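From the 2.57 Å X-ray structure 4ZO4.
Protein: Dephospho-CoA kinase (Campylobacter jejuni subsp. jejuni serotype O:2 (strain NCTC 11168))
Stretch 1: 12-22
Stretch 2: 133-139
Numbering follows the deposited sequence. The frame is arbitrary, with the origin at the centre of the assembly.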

# COMPACT_ATOMS: atom_id res chain seq x y z
N ALA A 12 20.38 0.90 12.70
CA ALA A 12 20.20 0.03 13.85
C ALA A 12 18.81 -0.52 14.01
O ALA A 12 17.81 0.17 13.79
CB ALA A 12 20.61 0.75 15.13
N SER A 13 18.77 -1.77 14.46
CA SER A 13 17.53 -2.44 14.74
C SER A 13 16.83 -1.84 15.94
O SER A 13 15.67 -2.15 16.16
CB SER A 13 17.76 -3.93 14.99
OG SER A 13 17.92 -4.19 16.37
N ILE A 14 17.54 -1.01 16.71
CA ILE A 14 16.99 -0.28 17.87
C ILE A 14 17.82 1.01 18.11
O ILE A 14 19.05 1.02 17.95
CB ILE A 14 16.94 -1.17 19.12
CG1 ILE A 14 16.59 -0.35 20.37
CG2 ILE A 14 18.27 -1.89 19.33
CD1 ILE A 14 16.18 -1.20 21.56
N ALA A 15 17.16 2.09 18.51
CA ALA A 15 17.71 3.45 18.38
C ALA A 15 19.04 3.70 19.06
O ALA A 15 19.88 4.46 18.55
CB ALA A 15 16.71 4.46 18.88
N CYS A 16 19.20 3.09 20.23
CA CYS A 16 20.41 3.27 21.01
C CYS A 16 21.59 2.56 20.37
O CYS A 16 22.74 2.96 20.59
CB CYS A 16 20.20 2.80 22.46
SG CYS A 16 20.12 1.01 22.72
N GLY A 17 21.33 1.53 19.58
CA GLY A 17 22.40 0.85 18.83
C GLY A 17 23.11 1.81 17.89
O GLY A 17 24.34 1.87 17.82
N LYS A 18 22.30 2.59 17.19
CA LYS A 18 22.76 3.56 16.23
C LYS A 18 23.51 4.75 16.88
O LYS A 18 24.51 5.25 16.34
CB LYS A 18 21.51 4.08 15.54
CG LYS A 18 21.72 4.85 14.26
CD LYS A 18 20.38 5.16 13.59
CE LYS A 18 19.37 5.82 14.54
NZ LYS A 18 18.36 6.63 13.81
N SER A 19 23.00 5.22 18.01
CA SER A 19 23.50 6.46 18.63
C SER A 19 24.78 6.21 19.41
O SER A 19 25.64 7.09 19.52
CB SER A 19 22.46 7.03 19.56
OG SER A 19 22.10 6.05 20.52
N THR A 20 24.89 5.02 19.98
CA THR A 20 26.11 4.60 20.65
C THR A 20 27.25 4.44 19.64
O THR A 20 28.34 4.97 19.87
CB THR A 20 25.89 3.30 21.42
OG1 THR A 20 25.15 3.56 22.62
CG2 THR A 20 27.23 2.65 21.77
N PHE A 21 27.01 3.72 18.54
CA PHE A 21 28.04 3.58 17.49
C PHE A 21 28.48 4.93 16.98
O PHE A 21 29.61 5.08 16.52
CB PHE A 21 27.55 2.78 16.31
CG PHE A 21 28.59 2.60 15.24
CD1 PHE A 21 29.26 1.41 15.11
CD2 PHE A 21 28.89 3.63 14.37
CE1 PHE A 21 30.23 1.25 14.14
CE2 PHE A 21 29.84 3.47 13.38
CZ PHE A 21 30.51 2.28 13.27
N ILE A 22 27.58 5.91 17.05
CA ILE A 22 27.90 7.30 16.66
C ILE A 22 28.61 8.10 17.75
O ILE A 22 29.52 8.88 17.45
CB ILE A 22 26.63 8.02 16.18
CG1 ILE A 22 26.18 7.43 14.82
CG2 ILE A 22 26.84 9.54 16.10
CD1 ILE A 22 27.12 7.71 13.67
N VAL A 133 26.93 -0.20 4.13
CA VAL A 133 25.88 -0.16 5.10
C VAL A 133 26.25 -0.99 6.32
O VAL A 133 26.54 -2.19 6.20
CB VAL A 133 24.59 -0.72 4.48
CG1 VAL A 133 23.38 -0.32 5.31
CG2 VAL A 133 24.47 -0.20 3.08
N ILE A 134 26.17 -0.35 7.48
CA ILE A 134 26.53 -0.95 8.77
C ILE A 134 25.25 -1.11 9.58
O ILE A 134 24.64 -0.12 10.02
CB ILE A 134 27.48 -0.03 9.59
CG1 ILE A 134 28.85 0.08 8.93
CG2 ILE A 134 27.65 -0.51 11.04
CD1 ILE A 134 29.78 1.05 9.64
N VAL A 135 24.84 -2.34 9.79
CA VAL A 135 23.65 -2.56 10.57
C VAL A 135 24.02 -3.10 11.93
O VAL A 135 24.70 -4.13 12.04
CB VAL A 135 22.67 -3.53 9.88
CG1 VAL A 135 21.40 -3.65 10.72
CG2 VAL A 135 22.32 -3.05 8.48
N ILE A 136 23.57 -2.40 12.96
CA ILE A 136 23.64 -2.90 14.30
C ILE A 136 22.36 -3.64 14.63
O ILE A 136 21.28 -3.05 14.73
CB ILE A 136 23.86 -1.79 15.31
CG1 ILE A 136 25.12 -1.01 14.92
CG2 ILE A 136 24.03 -2.40 16.69
CD1 ILE A 136 25.20 0.38 15.49
N TYR A 137 22.52 -4.95 14.80
CA TYR A 137 21.45 -5.90 14.88
C TYR A 137 21.36 -6.50 16.28
O TYR A 137 22.38 -6.91 16.85
CB TYR A 137 21.74 -7.01 13.89
CG TYR A 137 20.69 -8.08 13.80
CD1 TYR A 137 19.32 -7.75 13.80
CD2 TYR A 137 21.04 -9.41 13.64
CE1 TYR A 137 18.36 -8.73 13.67
CE2 TYR A 137 20.08 -10.40 13.51
CZ TYR A 137 18.74 -10.04 13.52
OH TYR A 137 17.76 -11.00 13.41
N THR A 138 20.14 -6.55 16.82
CA THR A 138 19.82 -7.30 18.03
C THR A 138 18.78 -8.42 17.74
O THR A 138 17.60 -8.16 17.69
CB THR A 138 19.25 -6.34 19.08
OG1 THR A 138 20.09 -5.17 19.16
CG2 THR A 138 19.17 -7.03 20.41
N PRO A 139 19.23 -9.67 17.56
CA PRO A 139 18.28 -10.74 17.24
C PRO A 139 17.09 -10.79 18.19
O PRO A 139 17.21 -10.37 19.34
CB PRO A 139 19.09 -12.03 17.42
CG PRO A 139 20.52 -11.62 17.45
CD PRO A 139 20.56 -10.19 17.91

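The contact joins the end of a strand to a loop and the helix that follows it, through one parallel strand pairing, two hydrogen bonds made by S13 and a small apolar cluster centred on I136.

The pairing is short. A12 lies beside I136 in a parallel bridge, with their CA atoms 4.5 Å apart. Their side chains lie on the same face of the sheet, and A12 CB is 4.1 Å from I136 CB. The methyl group of A12 takes up little room, so it sits next to the branched I136 side chain without crowding it.

The I136 carbonyl is the main polar anchor. S13 N donates a hydrogen bond to I136 O at 2.8 Å. The N-H...O angle is 174°, so the bond is nearly straight. A12 CA adds a CA-H...O contact to the same oxygen, with A12 CA 3.4 Å from I136 O.

S13 also acts through its side chain. Its CA-to-CB bond points toward the second stretch. The hydroxyl accepts a hydrogen bond from the backbone of T138, with T138 N 3.3 Å from S13 OG. The angle there is 148°, so this bond is longer and more bent than the first. S13 thus donates with its backbone and accepts with its side chain, tying the first stretch to the chain just beyond the strand. A serine suits this place because its hydroxyl is on a short arm and can reach a main-chain NH. Its chi1 of 93° lies between the usual wells.

T138 also points its CA-to-CB bond toward the first stretch. T138 OG1 comes within 3.8 Å of I14 CG2, while its hydrogen bond is made elsewhere in the structure. Y137 points away, as expected for its place between I136 and T138 in an extended chain. Its ring still meets S13 at its edge, with S13 CB 4.3 Å from Y137 CD1.

The helix begins after this loop and packs over the strand at an angle of 123° between their directions. The axes come within 8.7 Å. G17 faces the strand and has no side chain. A CB placed there would lie only 3.3 Å from I136 CG2, and would also be crowded by I14 O. Glycine therefore lets the helix sit close to I136. The modelled approach of G17 O to I136 CD1, at 2.9 Å, is too close to count as an interaction.

One turn further on, F21 also points toward the strand. F21 CB lies 3.5 Å from I136 CD1, and F21 CZ lies 3.9 Å from I134 CD1. Its t rotamer carries the ring across to I134. I134 and I136 are two apart in the strand, so both can offer side chains to the helix. F21, I134 and I136 are all buried, as suits their apolar side chains. The two stretches together bury 394 Å², and I136 has the largest share of any residue, 109 Å².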